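Local coordinates for protein intermedilysin (Streptococcus intermedius, PDB 5IMW) that probably forms large oligomeric pores in cholesterol-containing host cell membranes, lysing the cells, as other cholesterol-dependent cytolysins do, at residues Asn32-Glu37 and Glu49-Ser54; Lys98-Val103 and Asn114-Asn119; Gly363-Asn368 and Thr412-Lys417. One frame throughout, in Å; residues are numbered along the deposited sequence.

Contact 1. Residues Asn32-Glu37 and Glu49-Ser54; sequences NHSSRE and EKKKQS
K52 lays its CB against the backbone of N32 and H33, 3.7 Å from H33 N. CG stands anti to the backbone N (chi1 169°) and the chain bends at chi2; CE lies 4.2 Å from N32 OD1, and NZ forms a long, weak ion pair with D351. K50 contributes through its main chain: S35 N donates to K50 O at 2.9 Å, nearly in line with the carbonyl but with a bent N-H (131°), and K50 N returns a bond to S35 O at 3.1 Å from above that carbonyl's plane. The H33 ring has K50 O at its edge. The two bent bonds make only a loose antiparallel pairing between an irregular loop and strand 44-59, which pairs with 346-361 as an outer strand of a three-stranded mixed sheet in the elongated cytolysin fold. E49 places CG 3.3 Å from S35 O. The chain runs on extended; OE1 lies 4.2 Å from R36 CD, with carboxylate and guanidinium planes 74° apart. E49 OE2 is in a salt bridge with K51 NZ, the hydrogen bond within it weak; R36 pairs with E392, which binds zinc in another structure of this protein, though none is bound in this chain.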
# COMPACT_ATOMS: atom_id res chain seq x y z
N ASN A 32 -9.05 21.05 1.07
CA ASN A 32 -7.83 21.10 0.27
C ASN A 32 -6.84 22.08 0.89
O ASN A 32 -7.23 23.14 1.38
CB ASN A 32 -8.16 21.50 -1.16
CG ASN A 32 -9.17 20.57 -1.81
OD1 ASN A 32 -9.96 19.93 -1.12
ND2 ASN A 32 -9.14 20.50 -3.13
N HIS A 33 -5.56 21.70 0.88
CA HIS A 33 -4.50 22.50 1.48
C HIS A 33 -3.23 22.36 0.64
O HIS A 33 -2.24 21.75 1.04
CB HIS A 33 -4.24 22.09 2.93
CG HIS A 33 -3.19 22.90 3.62
ND1 HIS A 33 -1.84 22.71 3.40
CD2 HIS A 33 -3.28 23.91 4.52
CE1 HIS A 33 -1.15 23.56 4.14
NE2 HIS A 33 -2.00 24.30 4.83
N SER A 34 -3.27 22.92 -0.57
CA SER A 34 -2.08 22.98 -1.41
C SER A 34 -1.13 24.04 -0.87
O SER A 34 -1.51 25.21 -0.73
CB SER A 34 -2.46 23.28 -2.85
OG SER A 34 -3.12 22.17 -3.44
N SER A 35 0.10 23.64 -0.58
CA SER A 35 1.09 24.53 0.02
C SER A 35 2.47 24.13 -0.49
O SER A 35 2.67 23.03 -1.01
CB SER A 35 1.02 24.48 1.55
OG SER A 35 2.08 25.21 2.13
N ARG A 36 3.43 25.05 -0.33
CA ARG A 36 4.79 24.83 -0.80
C ARG A 36 5.77 25.43 0.19
O ARG A 36 5.39 26.02 1.21
CB ARG A 36 4.99 25.42 -2.20
CG ARG A 36 4.26 24.69 -3.32
CD ARG A 36 5.01 24.80 -4.63
NE ARG A 36 5.37 26.18 -4.94
CZ ARG A 36 6.19 26.55 -5.92
NH1 ARG A 36 6.76 25.63 -6.69
NH2 ARG A 36 6.45 27.83 -6.12
N GLU A 37 7.06 25.28 -0.13
CA GLU A 37 8.15 25.80 0.68
C GLU A 37 9.46 25.50 -0.04
O GLU A 37 9.71 24.35 -0.42
CB GLU A 37 8.14 25.19 2.08
CG GLU A 37 8.69 26.09 3.18
CD GLU A 37 10.20 25.99 3.33
OE1 GLU A 37 10.88 25.62 2.36
OE2 GLU A 37 10.70 26.29 4.44
N GLU A 49 6.52 20.34 -0.73
CA GLU A 49 5.13 20.60 -1.05
C GLU A 49 4.23 19.75 -0.16
O GLU A 49 4.36 18.52 -0.13
CB GLU A 49 4.86 20.31 -2.53
CG GLU A 49 3.40 20.41 -2.94
CD GLU A 49 3.21 20.41 -4.45
OE1 GLU A 49 4.17 20.74 -5.18
OE2 GLU A 49 2.10 20.06 -4.92
N LYS A 50 3.33 20.41 0.57
CA LYS A 50 2.35 19.74 1.42
C LYS A 50 0.97 19.87 0.78
O LYS A 50 0.50 20.99 0.53
CB LYS A 50 2.33 20.34 2.83
CG LYS A 50 3.58 20.05 3.64
CD LYS A 50 3.49 20.64 5.04
CE LYS A 50 4.61 20.13 5.92
NZ LYS A 50 4.76 20.93 7.17
N LYS A 51 0.33 18.74 0.52
CA LYS A 51 -0.97 18.69 -0.12
C LYS A 51 -1.96 17.93 0.76
O LYS A 51 -1.61 17.40 1.81
CB LYS A 51 -0.87 18.03 -1.50
CG LYS A 51 -0.52 18.99 -2.62
CD LYS A 51 -0.24 18.24 -3.91
CE LYS A 51 -0.92 18.91 -5.10
NZ LYS A 51 -0.32 18.48 -6.40
N LYS A 52 -3.21 17.90 0.31
CA LYS A 52 -4.27 17.12 0.94
C LYS A 52 -4.59 15.94 0.04
O LYS A 52 -4.97 16.14 -1.12
CB LYS A 52 -5.50 17.99 1.19
CG LYS A 52 -6.76 17.22 1.60
CD LYS A 52 -7.57 16.76 0.40
CE LYS A 52 -8.98 16.36 0.79
NZ LYS A 52 -9.63 15.54 -0.27
N GLN A 53 -4.45 14.73 0.57
CA GLN A 53 -4.68 13.52 -0.19
C GLN A 53 -5.70 12.65 0.53
O GLN A 53 -5.89 12.76 1.75
CB GLN A 53 -3.38 12.73 -0.40
CG GLN A 53 -2.35 13.45 -1.26
CD GLN A 53 -2.65 13.35 -2.75
OE1 GLN A 53 -3.72 13.77 -3.21
NE2 GLN A 53 -1.72 12.78 -3.50
N SER A 54 -6.35 11.77 -0.23
CA SER A 54 -7.32 10.84 0.30
C SER A 54 -6.93 9.42 -0.10
O SER A 54 -6.41 9.20 -1.20
CB SER A 54 -8.73 11.16 -0.21
OG SER A 54 -8.87 10.87 -1.59

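Contact 2. Residues Lys98-Val103 and Asn114-Asn119; sequences KTTISV and NLTVEN
The carboxylate of E118 meets the aliphatic part of K98 through its oxygens: OE1 lies 3.1 Å from both K98 CG and CD, and OE2 lies 3.4 Å from K98 CD, both carbons standing on the same side of the carboxylate plane. The motif is an antiparallel beta hairpin, strands 99-103 and 114-117, and 99-103 also pairs with strand 202-206 in a larger sheet. The side chains of K98 and E118 run alongside each other in the same direction, yet K98 bends at chi3 and chi4, and its NZ remains 5.6 Å from E118 OE1, too far for a salt bridge. Among the flat peptide groups, V117 O receives T99 N within its carbonyl plane, whereas I101 N approaches L115 O from 53° above the plane. T99 and I101 are matched with V117 and L115 as hydrogen-bonded pairs, the shortest bond being L115 N to I101 O at 2.8 Å. The side chains of these four residues share one face, which packs on helix 122-140: I101 touches V125, L115 touches L132, and V117 touches T124. Along that face I101 and L115 meet CB to CB at 4.2 Å, and I101 CD1 packs against V117 CG2. T100 and T116 occupy the other face as a non-hydrogen-bonded pair, lying side by side, with T100 CG2 3.6 Å from T116 OG1. Because T116 OG1 is anti to the carbonyl carbon and beside its own backbone N (chi1 -63°), it can make a weak hydrogen bond to L115 O at 2.9 Å.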
# COMPACT_ATOMS: atom_id res chain seq x y z
N LYS A 98 -23.68 -27.40 14.25
CA LYS A 98 -22.45 -28.01 13.76
C LYS A 98 -21.78 -27.11 12.73
O LYS A 98 -22.44 -26.37 11.99
CB LYS A 98 -22.75 -29.37 13.14
CG LYS A 98 -23.60 -30.28 14.02
CD LYS A 98 -23.45 -31.75 13.65
CE LYS A 98 -24.30 -32.15 12.45
NZ LYS A 98 -23.92 -31.47 11.18
N THR A 99 -20.46 -27.18 12.68
CA THR A 99 -19.66 -26.42 11.73
C THR A 99 -18.74 -27.39 10.99
O THR A 99 -17.95 -28.09 11.63
CB THR A 99 -18.84 -25.33 12.42
OG1 THR A 99 -19.65 -24.65 13.39
CG2 THR A 99 -18.33 -24.32 11.41
N THR A 100 -18.86 -27.42 9.67
CA THR A 100 -18.03 -28.28 8.83
C THR A 100 -16.84 -27.48 8.31
O THR A 100 -17.02 -26.41 7.71
CB THR A 100 -18.83 -28.85 7.66
OG1 THR A 100 -19.98 -28.02 7.41
CG2 THR A 100 -19.29 -30.28 7.97
N ILE A 101 -15.64 -28.00 8.53
CA ILE A 101 -14.40 -27.31 8.21
C ILE A 101 -13.63 -28.13 7.19
O ILE A 101 -13.77 -29.36 7.12
CB ILE A 101 -13.56 -27.06 9.48
CG1 ILE A 101 -14.36 -26.24 10.48
CG2 ILE A 101 -12.24 -26.37 9.13
CD1 ILE A 101 -13.65 -25.98 11.80
N SER A 102 -12.81 -27.45 6.39
CA SER A 102 -11.91 -28.10 5.45
C SER A 102 -10.55 -27.44 5.52
O SER A 102 -10.44 -26.23 5.77
CB SER A 102 -12.46 -28.03 4.01
OG SER A 102 -11.56 -28.65 3.11
N VAL A 103 -9.50 -28.23 5.30
CA VAL A 103 -8.13 -27.74 5.32
C VAL A 103 -7.45 -28.12 4.01
O VAL A 103 -7.69 -29.21 3.47
CB VAL A 103 -7.34 -28.30 6.52
CG1 VAL A 103 -5.96 -27.66 6.59
CG2 VAL A 103 -8.11 -28.07 7.81
N ASN A 114 -11.91 -32.94 6.00
CA ASN A 114 -13.13 -32.34 6.50
C ASN A 114 -13.33 -32.68 7.97
O ASN A 114 -13.12 -33.82 8.39
CB ASN A 114 -14.34 -32.80 5.69
CG ASN A 114 -14.12 -32.65 4.20
OD1 ASN A 114 -13.06 -32.98 3.68
ND2 ASN A 114 -15.13 -32.15 3.50
N LEU A 115 -13.72 -31.68 8.76
CA LEU A 115 -13.98 -31.84 10.18
C LEU A 115 -15.43 -31.48 10.49
O LEU A 115 -16.18 -30.99 9.64
CB LEU A 115 -13.05 -30.97 11.03
CG LEU A 115 -11.55 -31.09 10.78
CD1 LEU A 115 -10.78 -30.31 11.83
CD2 LEU A 115 -11.12 -32.55 10.77
N THR A 116 -15.80 -31.73 11.74
CA THR A 116 -17.09 -31.32 12.27
C THR A 116 -16.92 -31.05 13.76
O THR A 116 -16.24 -31.81 14.46
CB THR A 116 -18.17 -32.40 12.05
OG1 THR A 116 -18.37 -32.59 10.64
CG2 THR A 116 -19.48 -31.99 12.69
N VAL A 117 -17.54 -29.98 14.23
CA VAL A 117 -17.51 -29.61 15.64
C VAL A 117 -18.94 -29.42 16.11
O VAL A 117 -19.70 -28.65 15.52
CB VAL A 117 -16.68 -28.33 15.89
CG1 VAL A 117 -16.38 -28.17 17.37
CG2 VAL A 117 -15.40 -28.36 15.08
N GLU A 118 -19.31 -30.12 17.18
CA GLU A 118 -20.70 -30.16 17.61
C GLU A 118 -21.11 -28.87 18.31
O GLU A 118 -22.19 -28.33 18.05
CB GLU A 118 -20.94 -31.36 18.52
CG GLU A 118 -22.38 -31.85 18.57
CD GLU A 118 -22.90 -32.25 17.20
OE1 GLU A 118 -23.93 -31.69 16.76
OE2 GLU A 118 -22.27 -33.12 16.56
N ASN A 119 -20.26 -28.36 19.21
CA ASN A 119 -20.54 -27.15 19.98
C ASN A 119 -19.39 -26.17 19.75
O ASN A 119 -18.49 -26.04 20.59
CB ASN A 119 -20.70 -27.47 21.46
CG ASN A 119 -21.81 -28.48 21.72
OD1 ASN A 119 -22.87 -28.43 21.10
ND2 ASN A 119 -21.56 -29.41 22.64

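Contact 3. Residues Gly363-Asn368 and Thr412-Lys417; sequences GALTLN and TTLRFK
L365 and L414 form a reciprocal hydrogen-bonded pair between antiparallel strands whose directions differ by 157°, with L365 N 2.7 Å from L414 O and L414 N 2.8 Å from L365 O. A second such pair joins L367 and T412, and G363 N extends the pairing to F416 O. On the face of the leucines, L414 CD1 is the meeting point. It lies 4.0 Å from L365 CG, whose side chain runs alongside its own, and 3.9 Å from L367 CD2, whose side chain lies across it. F416 offers its ring edge to L365, CE2 being 3.9 Å from L365 CB. Separately, its ring and that of W381 pack edge-to-face. The opposite face is polar: T366 OG1 donates to T413 OG1 at 2.6 Å. Backbone bonds of T366 to R453 and I455 join 365-369 to strand 453-459; 410-414 is an outermost strand of this sheet. L367, T412 and L414 all touch W399 of the facing sheet, an arrangement characteristic of the two-sheet beta sandwich that forms the C-terminal domain of cholesterol-dependent cytolysins.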
# COMPACT_ATOMS: atom_id res chain seq x y z
N GLY A 363 20.98 23.16 -14.20
CA GLY A 363 20.94 22.77 -15.59
C GLY A 363 21.83 23.65 -16.46
O GLY A 363 22.44 24.62 -16.00
N ALA A 364 21.88 23.29 -17.74
CA ALA A 364 22.66 24.03 -18.71
C ALA A 364 22.13 23.70 -20.10
O ALA A 364 21.80 22.55 -20.39
CB ALA A 364 24.15 23.68 -18.62
N LEU A 365 22.05 24.73 -20.95
CA LEU A 365 21.61 24.56 -22.33
C LEU A 365 22.65 25.18 -23.25
O LEU A 365 22.95 26.38 -23.14
CB LEU A 365 20.24 25.22 -22.55
CG LEU A 365 19.86 25.52 -24.00
CD1 LEU A 365 19.96 24.28 -24.88
CD2 LEU A 365 18.46 26.11 -24.07
N THR A 366 23.20 24.37 -24.14
CA THR A 366 24.21 24.79 -25.09
C THR A 366 23.58 24.93 -26.47
O THR A 366 22.91 24.00 -26.94
CB THR A 366 25.37 23.79 -25.13
OG1 THR A 366 26.23 24.00 -24.00
CG2 THR A 366 26.18 23.92 -26.41
N LEU A 367 23.77 26.09 -27.10
CA LEU A 367 23.29 26.34 -28.45
C LEU A 367 24.48 26.33 -29.40
O LEU A 367 25.49 27.00 -29.14
CB LEU A 367 22.56 27.68 -28.54
CG LEU A 367 21.78 28.14 -27.31
CD1 LEU A 367 21.08 29.46 -27.59
CD2 LEU A 367 20.77 27.09 -26.87
N ASN A 368 24.37 25.57 -30.49
CA ASN A 368 25.42 25.47 -31.48
C ASN A 368 24.84 25.72 -32.86
O ASN A 368 23.71 25.33 -33.15
CB ASN A 368 26.09 24.09 -31.45
CG ASN A 368 26.77 23.79 -30.12
OD1 ASN A 368 26.72 24.60 -29.19
ND2 ASN A 368 27.41 22.63 -30.03
N THR A 412 27.37 28.98 -27.53
CA THR A 412 27.21 29.67 -26.26
C THR A 412 26.43 28.79 -25.30
O THR A 412 25.54 28.04 -25.70
CB THR A 412 26.50 31.02 -26.44
OG1 THR A 412 26.23 31.60 -25.16
CG2 THR A 412 25.21 30.84 -27.21
N THR A 413 26.76 28.90 -24.01
CA THR A 413 26.20 28.05 -22.97
C THR A 413 25.40 28.89 -21.99
O THR A 413 25.90 29.89 -21.46
CB THR A 413 27.32 27.28 -22.25
OG1 THR A 413 27.30 25.91 -22.67
CG2 THR A 413 27.17 27.33 -20.72
N LEU A 414 24.16 28.48 -21.76
CA LEU A 414 23.29 29.11 -20.77
C LEU A 414 23.20 28.18 -19.56
O LEU A 414 22.89 27.00 -19.71
CB LEU A 414 21.90 29.36 -21.34
CG LEU A 414 21.86 30.07 -22.69
CD1 LEU A 414 20.95 29.35 -23.67
CD2 LEU A 414 21.43 31.50 -22.51
N ARG A 415 23.47 28.72 -18.38
CA ARG A 415 23.52 27.92 -17.15
C ARG A 415 22.38 28.36 -16.24
O ARG A 415 22.46 29.40 -15.58
CB ARG A 415 24.88 28.07 -16.47
CG ARG A 415 26.06 27.71 -17.38
CD ARG A 415 27.16 26.95 -16.64
NE ARG A 415 28.48 27.50 -16.89
CZ ARG A 415 29.60 27.08 -16.30
NH1 ARG A 415 29.55 26.08 -15.42
NH2 ARG A 415 30.76 27.64 -16.59
N PHE A 416 21.31 27.57 -16.22
CA PHE A 416 20.15 27.84 -15.39
C PHE A 416 20.30 27.16 -14.03
O PHE A 416 20.91 26.09 -13.91
CB PHE A 416 18.87 27.34 -16.05
CG PHE A 416 18.67 27.83 -17.45
CD1 PHE A 416 18.36 29.16 -17.70
CD2 PHE A 416 18.77 26.97 -18.53
CE1 PHE A 416 18.16 29.61 -18.99
CE2 PHE A 416 18.58 27.41 -19.82
CZ PHE A 416 18.27 28.73 -20.05
N LYS A 417 19.74 27.79 -13.00
CA LYS A 417 19.66 27.19 -11.69
C LYS A 417 18.34 26.43 -11.55
O LYS A 417 17.54 26.36 -12.48
CB LYS A 417 19.83 28.26 -10.61
CG LYS A 417 21.19 28.21 -9.91
CD LYS A 417 21.40 29.42 -9.02
CE LYS A 417 22.71 29.32 -8.25
NZ LYS A 417 22.73 30.21 -7.05

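How the contacts relate
Taken together, the three contacts differ in how regular their pairing is and how deeply they lie. Contact 1 is a surface contact, a loop held to a strand by two bent bonds and fringed with charged side chains. Contacts 2 and 3 are partly buried, each with a mainly apolar face turned inward and a threonine pair on the other, but what covers the apolar face differs: a helix over contact 2, a second sheet over contact 3. Contact 2 joins the neighbouring arms of a hairpin, while contact 3 joins segments 44 residues apart in sequence. No strand is common to any two of them. Contacts 2 and 3 lie on opposite sides of the chain's centre, their centres about 76 Å apart.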